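Long-range contacts in CLIP-associating protein 2 (Mus musculus, PDB 3WOZ), which associates with microtubules and contributes to their dynamics, probably through TOG domains such as this one, built as a row of HEAT-like helical repeats: residues E5-V10 with R37-I42; V87-L92 with N126-F131; M158-F163 with F200-P205. All blocks are in the same frame, centred on the assembly; numbering follows the deposited sequence.

From the N terminus the chain runs through a mostly helical solenoid, and the three contacts close three separate loops in succession, none enclosing or crossing another. Contact 1 brings the start of helix 7-14 against the segment that leads into helix 41-54, with helix 19-34 in the intervening loop. Contact 2, close to the centre of the chain, packs helix 85-96 on helix 121-133. Contact 3 joins the loop between helices 141-155 and 167-179 to the junction of helices 186-202 and 204-212. Contacts 1 and 3 lie on opposite sides of the chain's centre, their centres about 41 Å apart; contacts 2 and 3 come within about 5 Å at their nearest atoms.

Contact 1 of 3, residues E5-V10 with R37-I42; sequences EDVAEV and RTLSRI
V7, in the first turn of helix 7-14, is the buried member of this otherwise surface-lying contact at the N-terminal end of the TOG domain. Its two methyls divide the work: CG1, anti to the backbone N, meets CD2 of L39 at 3.7 Å, while CG2 lies over one face of the R37 guanidinium, 3.6 Å from NH2 and offset toward the rim. L32 of helix 19-34 also touches V7 and R37, so the tight part continues into the neighbouring helix. The outer side is looser and polar. R37 starts with CG anti to its backbone N, then bends at chi2 (97°) and chi3 to bring its head to the carbonyl of E5. NH1 donates to E5 O at 3.0 Å, in the carbonyl plane but bent at the hydrogen (140°); NE adds a weak bond to the same oxygen. D6 N-caps the helix, its OD2 accepting from E9 N at 3.1 Å, and its OD1 stays 4.8 Å from R37 NH1. The arginine therefore grips the chain one residue before the N-cap, through a backbone carbonyl, and the D6 carboxylate would probably add long-range attraction without a salt bridge.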
loop_
_atom_site.group_PDB
_atom_site.type_symbol
_atom_site.label_atom_id
_atom_site.label_comp_id
_atom_site.label_asym_id
_atom_site.label_seq_id
_atom_site.Cartn_x
_atom_site.Cartn_y
_atom_site.Cartn_z
ATOM N N GLU A 5 28.706 12.954 1.266
ATOM C CA GLU A 5 27.800 13.718 0.395
ATOM C C GLU A 5 27.773 13.241 -1.065
ATOM O O GLU A 5 27.082 13.831 -1.902
ATOM C CB GLU A 5 28.105 15.225 0.470
ATOM C CG GLU A 5 29.430 15.662 -0.163
ATOM C CD GLU A 5 30.592 15.698 0.823
ATOM O OE1 GLU A 5 30.813 14.702 1.548
ATOM O OE2 GLU A 5 31.296 16.731 0.862
ATOM N N ASP A 6 28.519 12.181 -1.365
ATOM C CA ASP A 6 28.518 11.588 -2.703
ATOM C C ASP A 6 27.347 10.616 -2.851
ATOM O O ASP A 6 27.212 9.678 -2.058
ATOM C CB ASP A 6 29.843 10.865 -2.969
ATOM C CG ASP A 6 29.947 10.333 -4.386
ATOM O OD1 ASP A 6 29.971 11.150 -5.333
ATOM O OD2 ASP A 6 30.011 9.097 -4.556
ATOM N N VAL A 7 26.517 10.838 -3.870
ATOM C CA VAL A 7 25.309 10.031 -4.090
ATOM C C VAL A 7 25.619 8.554 -4.364
ATOM O O VAL A 7 25.068 7.671 -3.698
ATOM C CB VAL A 7 24.407 10.612 -5.213
ATOM C CG1 VAL A 7 23.248 9.667 -5.517
ATOM C CG2 VAL A 7 23.874 11.980 -4.812
ATOM N N ALA A 8 26.500 8.297 -5.331
ATOM C CA ALA A 8 26.886 6.928 -5.686
ATOM C C ALA A 8 27.371 6.136 -4.469
ATOM O O ALA A 8 27.018 4.969 -4.302
ATOM C CB ALA A 8 27.945 6.938 -6.784
ATOM N N GLU A 9 28.158 6.790 -3.617
ATOM C CA GLU A 9 28.693 6.174 -2.402
ATOM C C GLU A 9 27.626 5.947 -1.327
ATOM O O GLU A 9 27.631 4.910 -0.664
ATOM C CB GLU A 9 29.859 7.006 -1.843
ATOM C CG GLU A 9 30.480 6.477 -0.542
ATOM C CD GLU A 9 31.358 5.239 -0.727
ATOM O OE1 GLU A 9 31.061 4.391 -1.598
ATOM O OE2 GLU A 9 32.356 5.113 0.019
ATOM N N VAL A 10 26.731 6.919 -1.151
ATOM C CA VAL A 10 25.618 6.778 -0.214
ATOM C C VAL A 10 24.783 5.553 -0.586
ATOM O O VAL A 10 24.467 4.727 0.273
ATOM C CB VAL A 10 24.740 8.058 -0.143
ATOM C CG1 VAL A 10 23.378 7.759 0.475
ATOM C CG2 VAL A 10 25.442 9.143 0.655
ATOM N N ARG A 37 19.437 17.527 -2.068
ATOM C CA ARG A 37 20.444 17.123 -3.035
ATOM C C ARG A 37 19.735 16.198 -4.015
ATOM O O ARG A 37 19.343 15.083 -3.664
ATOM C CB ARG A 37 21.602 16.415 -2.324
ATOM C CG ARG A 37 22.664 15.798 -3.231
ATOM C CD ARG A 37 23.886 16.698 -3.417
ATOM N NE ARG A 37 25.107 15.903 -3.582
ATOM C CZ ARG A 37 25.465 15.277 -4.704
ATOM N NH1 ARG A 37 26.593 14.575 -4.741
ATOM N NH2 ARG A 37 24.701 15.338 -5.791
ATOM N N THR A 38 19.540 16.674 -5.238
ATOM C CA THR A 38 18.693 15.965 -6.193
ATOM C C THR A 38 19.395 14.787 -6.857
ATOM O O THR A 38 20.612 14.804 -7.076
ATOM C CB THR A 38 18.127 16.907 -7.273
ATOM O OG1 THR A 38 19.154 17.803 -7.711
ATOM C CG2 THR A 38 16.950 17.706 -6.725
ATOM N N LEU A 39 18.604 13.768 -7.175
ATOM C CA LEU A 39 19.107 12.563 -7.812
ATOM C C LEU A 39 18.865 12.606 -9.314
ATOM O O LEU A 39 17.905 13.221 -9.779
ATOM C CB LEU A 39 18.434 11.324 -7.209
ATOM C CG LEU A 39 18.406 11.171 -5.683
ATOM C CD1 LEU A 39 17.546 9.982 -5.296
ATOM C CD2 LEU A 39 19.801 11.025 -5.104
ATOM N N SER A 40 19.747 11.957 -10.068
ATOM C CA SER A 40 19.512 11.722 -11.486
ATOM C C SER A 40 18.489 10.599 -11.631
ATOM O O SER A 40 18.107 9.956 -10.643
ATOM C CB SER A 40 20.814 11.362 -12.206
ATOM O OG SER A 40 21.015 9.960 -12.236
ATOM N N ARG A 41 18.053 10.366 -12.865
ATOM C CA ARG A 41 17.025 9.376 -13.156
ATOM C C ARG A 41 17.505 7.955 -12.862
ATOM O O ARG A 41 16.763 7.163 -12.272
ATOM C CB ARG A 41 16.571 9.498 -14.610
ATOM C CG ARG A 41 15.249 8.826 -14.922
ATOM C CD ARG A 41 15.058 8.677 -16.424
ATOM N NE ARG A 41 14.947 9.972 -17.099
ATOM C CZ ARG A 41 13.814 10.476 -17.582
ATOM N NH1 ARG A 41 13.821 11.660 -18.177
ATOM N NH2 ARG A 41 12.675 9.800 -17.474
ATOM N N ILE A 42 18.740 7.636 -13.257
ATOM C CA ILE A 42 19.291 6.300 -13.001
ATOM C C ILE A 42 19.662 6.103 -11.527
ATOM O O ILE A 42 19.656 4.979 -11.031
ATOM C CB ILE A 42 20.492 5.911 -13.924
ATOM C CG1 ILE A 42 21.808 6.511 -13.427
ATOM C CG2 ILE A 42 20.219 6.255 -15.390
ATOM C CD1 ILE A 42 22.962 5.517 -13.434
#

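Contact 2 of 3, residues V87-L92 with N126-F131; sequences VLLTQL and NILMRF
Two helices of the HEAT-like solenoid pack here at its buried middle, helix 85-96 against helix 121-133. Over these segments the axes pass 10.4 Å apart and cross at -49°, and the contact is carried mainly by side chains from one flank of each helix: L89 and T90 against I127, L128 and F131. T90 and F131 set the geometry at one end. F131 holds CG anti to its backbone N; chi1 (-166°) carries the ring across to T90, and chi2 (49°) turns one face to it. CG2 of T90 sits over that face as a CH-pi contact, 3.8 Å from the ring centroid and displaced toward the CG-CD1 side. The threonine is turned so that CG2 is anti to its carbonyl carbon, while OG1 takes the crowded position between N and C and bonds to F86 O in the preceding turn of its own helix. Its hydroxyl is thus satisfied locally and its methyl is left for the aromatic ring. That same methyl reaches I127 CG2 at 3.9 Å, so it bridges two residues one turn apart on helix 121-133. I127 places CG2 anti to its backbone N, where L89 also crosses it obliquely. Toward the other end L89 and L128 cross at about a right angle, and Y150 of helix 141-155 touches both, extending the core to the next helix. Here the meeting is methyl to methyl, L89 CD2 standing 3.8 Å from L128 CD2 and 4.1 Å from I127 CG2.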
loop_
_atom_site.group_PDB
_atom_site.type_symbol
_atom_site.label_atom_id
_atom_site.label_comp_id
_atom_site.label_asym_id
_atom_site.label_seq_id
_atom_site.Cartn_x
_atom_site.Cartn_y
_atom_site.Cartn_z
ATOM N N VAL A 87 5.153 -1.404 -6.120
ATOM C CA VAL A 87 6.078 -2.016 -5.173
ATOM C C VAL A 87 5.979 -1.353 -3.798
ATOM O O VAL A 87 5.843 -2.038 -2.794
ATOM C CB VAL A 87 7.536 -1.980 -5.703
ATOM C CG1 VAL A 87 8.532 -2.281 -4.591
ATOM C CG2 VAL A 87 7.707 -2.965 -6.868
ATOM N N LEU A 88 6.024 -0.022 -3.768
ATOM C CA LEU A 88 5.944 0.725 -2.521
ATOM C C LEU A 88 4.702 0.355 -1.713
ATOM O O LEU A 88 4.802 -0.017 -0.544
ATOM C CB LEU A 88 5.965 2.229 -2.801
ATOM C CG LEU A 88 5.702 3.194 -1.641
ATOM C CD1 LEU A 88 6.775 3.059 -0.560
ATOM C CD2 LEU A 88 5.614 4.632 -2.163
ATOM N N LEU A 89 3.541 0.443 -2.358
ATOM C CA LEU A 89 2.262 0.278 -1.682
ATOM C C LEU A 89 2.006 -1.167 -1.240
ATOM O O LEU A 89 1.587 -1.407 -0.097
ATOM C CB LEU A 89 1.119 0.805 -2.561
ATOM C CG LEU A 89 -0.320 0.685 -2.050
ATOM C CD1 LEU A 89 -0.465 1.254 -0.632
ATOM C CD2 LEU A 89 -1.289 1.359 -3.017
ATOM N N THR A 90 2.272 -2.120 -2.132
ATOM C CA THR A 90 2.032 -3.522 -1.823
ATOM C C THR A 90 2.981 -4.035 -0.749
ATOM O O THR A 90 2.558 -4.775 0.139
ATOM C CB THR A 90 2.111 -4.439 -3.074
ATOM O OG1 THR A 90 3.399 -4.315 -3.684
ATOM C CG2 THR A 90 1.031 -4.075 -4.076
ATOM N N GLN A 91 4.253 -3.639 -0.827
ATOM C CA GLN A 91 5.234 -4.061 0.168
ATOM C C GLN A 91 4.919 -3.485 1.549
ATOM O O GLN A 91 5.103 -4.161 2.561
ATOM C CB GLN A 91 6.658 -3.700 -0.260
ATOM C CG GLN A 91 7.223 -4.579 -1.371
ATOM C CD GLN A 91 7.447 -6.016 -0.931
ATOM O OE1 GLN A 91 8.122 -6.274 0.067
ATOM N NE2 GLN A 91 6.880 -6.960 -1.678
ATOM N N LEU A 92 4.432 -2.245 1.581
ATOM C CA LEU A 92 4.029 -1.613 2.836
ATOM C C LEU A 92 2.816 -2.310 3.447
ATOM O O LEU A 92 2.735 -2.462 4.668
ATOM C CB LEU A 92 3.751 -0.121 2.647
ATOM C CG LEU A 92 4.920 0.863 2.570
ATOM C CD1 LEU A 92 4.370 2.268 2.339
ATOM C CD2 LEU A 92 5.796 0.826 3.839
ATOM N N ASN A 126 -6.202 1.213 -8.455
ATOM C CA ASN A 126 -6.011 0.152 -9.440
ATOM C C ASN A 126 -5.003 -0.883 -8.963
ATOM O O ASN A 126 -5.190 -2.081 -9.177
ATOM C CB ASN A 126 -5.605 0.730 -10.800
ATOM C CG ASN A 126 -6.713 1.555 -11.447
ATOM O OD1 ASN A 126 -6.450 2.369 -12.331
ATOM N ND2 ASN A 126 -7.953 1.353 -11.005
ATOM N N ILE A 127 -3.947 -0.413 -8.301
ATOM C CA ILE A 127 -2.975 -1.295 -7.660
ATOM C C ILE A 127 -3.650 -2.124 -6.573
ATOM O O ILE A 127 -3.371 -3.315 -6.431
ATOM C CB ILE A 127 -1.790 -0.500 -7.078
ATOM C CG1 ILE A 127 -0.880 -0.023 -8.212
ATOM C CG2 ILE A 127 -0.998 -1.337 -6.067
ATOM C CD1 ILE A 127 -0.092 1.201 -7.877
ATOM N N LEU A 128 -4.549 -1.492 -5.827
ATOM C CA LEU A 128 -5.241 -2.161 -4.736
ATOM C C LEU A 128 -6.211 -3.237 -5.228
ATOM O O LEU A 128 -6.390 -4.262 -4.570
ATOM C CB LEU A 128 -5.957 -1.142 -3.850
ATOM C CG LEU A 128 -5.083 -0.196 -3.011
ATOM C CD1 LEU A 128 -5.951 0.798 -2.274
ATOM C CD2 LEU A 128 -4.209 -0.944 -2.033
HETATM N N MSE A 129 -6.831 -3.007 -6.382
HETATM C CA MSE A 129 -7.735 -4.002 -6.953
HETATM C C MSE A 129 -6.972 -5.249 -7.410
HETATM O O MSE A 129 -7.360 -6.365 -7.076
HETATM C CB MSE A 129 -8.587 -3.408 -8.079
HETATM C CG MSE A 129 -9.601 -2.355 -7.624
HETATM SE SE MSE A 129 -10.824 -2.888 -6.189
HETATM C CE MSE A 129 -9.844 -2.204 -4.642
ATOM N N ARG A 130 -5.877 -5.046 -8.139
ATOM C CA ARG A 130 -5.003 -6.145 -8.563
ATOM C C ARG A 130 -4.381 -6.897 -7.381
ATOM O O ARG A 130 -4.292 -8.126 -7.407
ATOM C CB ARG A 130 -3.906 -5.643 -9.511
ATOM C CG ARG A 130 -4.388 -5.357 -10.935
ATOM C CD ARG A 130 -3.256 -4.871 -11.847
ATOM N NE ARG A 130 -2.764 -3.545 -11.466
ATOM C CZ ARG A 130 -3.303 -2.393 -11.863
ATOM N NH1 ARG A 130 -4.364 -2.381 -12.663
ATOM N NH2 ARG A 130 -2.780 -1.244 -11.451
ATOM N N PHE A 131 -3.965 -6.164 -6.348
ATOM C CA PHE A 131 -3.348 -6.775 -5.169
ATOM C C PHE A 131 -4.327 -7.661 -4.395
ATOM O O PHE A 131 -3.949 -8.720 -3.897
ATOM C CB PHE A 131 -2.745 -5.704 -4.252
ATOM C CG PHE A 131 -1.804 -6.245 -3.205
ATOM C CD1 PHE A 131 -0.785 -7.130 -3.548
ATOM C CD2 PHE A 131 -1.916 -5.838 -1.878
ATOM C CE1 PHE A 131 0.093 -7.619 -2.584
ATOM C CE2 PHE A 131 -1.039 -6.318 -0.907
ATOM C CZ PHE A 131 -0.035 -7.212 -1.261
#

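Contact 3 of 3, residues M158-F163 with F200-P205; sequences MDPRDF and FELNTP
L202, at the C-terminal end of helix 186-202, is the apolar centre. With CG anti to its backbone N (chi1 172°), its forked end reaches into the 158-163 loop. CD2 meets the selenomethionine M158 at CE, 3.7 Å away, and CB of F163 at 3.9 Å; CD1 instead lies against the backbone, 3.6 Å from M158 O. M158 crosses the leucine at about a right angle and also touches N121 and F125 of helix 121-133, linking this apolar cluster to an earlier helix. Next outward, the P160 ring rests with CB against the carbonyl oxygen of L202, and N203 CB lies in plane at the edge of the F163 ring, beside CD1.

The polar edge is run by N203, the residue where one helix ends and the next begins. Its amide works both ways: OD1 caps helix 204-212 by accepting from E206 N, and ND2 donates to P160 O at 2.8 Å, nearly straight at the hydrogen (160°) though from above the carbonyl plane. P160 O also accepts from F163 N within the 3-10 turn, so two donors grip it. ND2 sits over one face of the R161 guanidinium, 3.2 Å from NH2, but both are donors and do not bond; R161 NH1 forms a weak, long ion pair with E206. An alanine in place of N203 would probably loosen both the tie to the 158-163 loop and the start of helix 204-212, since the ND2 bond and the OD1 cap are lost together. One amide thus couples the start of helix 204-212 to the 3-10 turn of the 158-163 loop.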
loop_
_atom_site.group_PDB
_atom_site.type_symbol
_atom_site.label_atom_id
_atom_site.label_comp_id
_atom_site.label_asym_id
_atom_site.label_seq_id
_atom_site.Cartn_x
_atom_site.Cartn_y
_atom_site.Cartn_z
HETATM N N MSE A 158 -11.305 9.703 -2.574
HETATM C CA MSE A 158 -11.405 9.502 -4.020
HETATM C C MSE A 158 -12.490 10.338 -4.687
HETATM O O MSE A 158 -13.421 10.809 -4.034
HETATM C CB MSE A 158 -11.680 8.032 -4.323
HETATM C CG MSE A 158 -10.452 7.193 -4.556
HETATM SE SE MSE A 158 -10.885 5.307 -4.434
HETATM C CE MSE A 158 -11.815 5.029 -6.126
ATOM N N ASP A 159 -12.352 10.511 -5.998
ATOM C CA ASP A 159 -13.442 10.985 -6.848
ATOM C C ASP A 159 -14.309 9.789 -7.221
ATOM O O ASP A 159 -13.793 8.679 -7.339
ATOM C CB ASP A 159 -12.891 11.623 -8.125
ATOM C CG ASP A 159 -12.490 13.073 -7.938
ATOM O OD1 ASP A 159 -12.955 13.716 -6.967
ATOM O OD2 ASP A 159 -11.714 13.572 -8.781
ATOM N N PRO A 160 -15.628 10.002 -7.405
ATOM C CA PRO A 160 -16.526 8.922 -7.835
ATOM C C PRO A 160 -16.071 8.182 -9.105
ATOM O O PRO A 160 -16.231 6.965 -9.190
ATOM C CB PRO A 160 -17.849 9.650 -8.080
ATOM C CG PRO A 160 -17.817 10.787 -7.120
ATOM C CD PRO A 160 -16.378 11.228 -7.064
ATOM N N ARG A 161 -15.491 8.898 -10.066
ATOM C CA ARG A 161 -15.075 8.275 -11.330
ATOM C C ARG A 161 -13.692 7.609 -11.263
ATOM O O ARG A 161 -13.145 7.181 -12.287
ATOM C CB ARG A 161 -15.182 9.271 -12.503
ATOM C CG ARG A 161 -15.212 8.652 -13.924
ATOM C CD ARG A 161 -15.965 7.312 -14.013
ATOM N NE ARG A 161 -17.389 7.424 -13.695
ATOM C CZ ARG A 161 -18.122 6.453 -13.150
ATOM N NH1 ARG A 161 -17.572 5.284 -12.842
ATOM N NH2 ARG A 161 -19.410 6.654 -12.901
ATOM N N ASP A 162 -13.141 7.502 -10.055
ATOM C CA ASP A 162 -11.943 6.696 -9.837
ATOM C C ASP A 162 -12.344 5.231 -9.648
ATOM O O ASP A 162 -11.507 4.332 -9.726
ATOM C CB ASP A 162 -11.159 7.193 -8.619
ATOM C CG ASP A 162 -10.528 8.559 -8.834
ATOM O OD1 ASP A 162 -10.338 9.279 -7.831
ATOM O OD2 ASP A 162 -10.213 8.917 -9.989
ATOM N N PHE A 163 -13.633 5.010 -9.397
ATOM C CA PHE A 163 -14.181 3.675 -9.197
ATOM C C PHE A 163 -15.123 3.296 -10.342
ATOM O O PHE A 163 -16.196 3.884 -10.497
ATOM C CB PHE A 163 -14.895 3.595 -7.846
ATOM C CG PHE A 163 -15.674 2.324 -7.637
ATOM C CD1 PHE A 163 -17.064 2.341 -7.633
ATOM C CD2 PHE A 163 -15.020 1.113 -7.444
ATOM C CE1 PHE A 163 -17.793 1.166 -7.437
ATOM C CE2 PHE A 163 -15.742 -0.067 -7.250
ATOM C CZ PHE A 163 -17.130 -0.038 -7.250
ATOM N N PHE A 200 -19.844 1.801 -2.083
ATOM C CA PHE A 200 -21.251 2.043 -2.410
ATOM C C PHE A 200 -21.588 3.527 -2.283
ATOM O O PHE A 200 -22.174 4.110 -3.195
ATOM C CB PHE A 200 -22.171 1.201 -1.516
ATOM C CG PHE A 200 -23.642 1.376 -1.807
ATOM C CD1 PHE A 200 -24.243 0.708 -2.873
ATOM C CD2 PHE A 200 -24.430 2.197 -1.006
ATOM C CE1 PHE A 200 -25.601 0.865 -3.143
ATOM C CE2 PHE A 200 -25.790 2.359 -1.269
ATOM C CZ PHE A 200 -26.376 1.690 -2.336
ATOM N N GLU A 201 -21.198 4.132 -1.161
ATOM C CA GLU A 201 -21.461 5.549 -0.906
ATOM C C GLU A 201 -20.635 6.484 -1.791
ATOM O O GLU A 201 -21.033 7.627 -2.027
ATOM C CB GLU A 201 -21.258 5.884 0.578
ATOM C CG GLU A 201 -22.388 5.389 1.483
ATOM C CD GLU A 201 -22.216 5.786 2.944
ATOM O OE1 GLU A 201 -22.421 4.917 3.817
ATOM O OE2 GLU A 201 -21.880 6.960 3.224
ATOM N N LEU A 202 -19.496 5.997 -2.284
ATOM C CA LEU A 202 -18.650 6.776 -3.185
ATOM C C LEU A 202 -19.289 6.931 -4.564
ATOM O O LEU A 202 -19.399 8.042 -5.085
ATOM C CB LEU A 202 -17.258 6.146 -3.316
ATOM C CG LEU A 202 -16.323 6.745 -4.370
ATOM C CD1 LEU A 202 -15.816 8.120 -3.950
ATOM C CD2 LEU A 202 -15.164 5.813 -4.650
ATOM N N ASN A 203 -19.699 5.807 -5.147
ATOM C CA ASN A 203 -20.322 5.799 -6.464
ATOM C C ASN A 203 -21.444 4.765 -6.514
ATOM O O ASN A 203 -21.245 3.633 -6.963
ATOM C CB ASN A 203 -19.275 5.527 -7.550
ATOM C CG ASN A 203 -19.764 5.882 -8.943
ATOM O OD1 ASN A 203 -20.958 5.814 -9.238
ATOM N ND2 ASN A 203 -18.835 6.250 -9.813
ATOM N N THR A 204 -22.619 5.168 -6.035
ATOM C CA THR A 204 -23.785 4.288 -5.954
ATOM C C THR A 204 -24.145 3.627 -7.300
ATOM O O THR A 204 -24.135 2.398 -7.386
ATOM C CB THR A 204 -25.007 5.011 -5.320
ATOM O OG1 THR A 204 -24.631 5.572 -4.055
ATOM C CG2 THR A 204 -26.169 4.047 -5.116
ATOM N N PRO A 205 -24.440 4.430 -8.350
ATOM C CA PRO A 205 -24.851 3.828 -9.624
ATOM C C PRO A 205 -23.847 2.819 -10.185
ATOM O O PRO A 205 -24.245 1.726 -10.591
ATOM C CB PRO A 205 -24.984 5.038 -10.556
ATOM C CG PRO A 205 -25.313 6.161 -9.652
ATOM C CD PRO A 205 -24.486 5.904 -8.421
#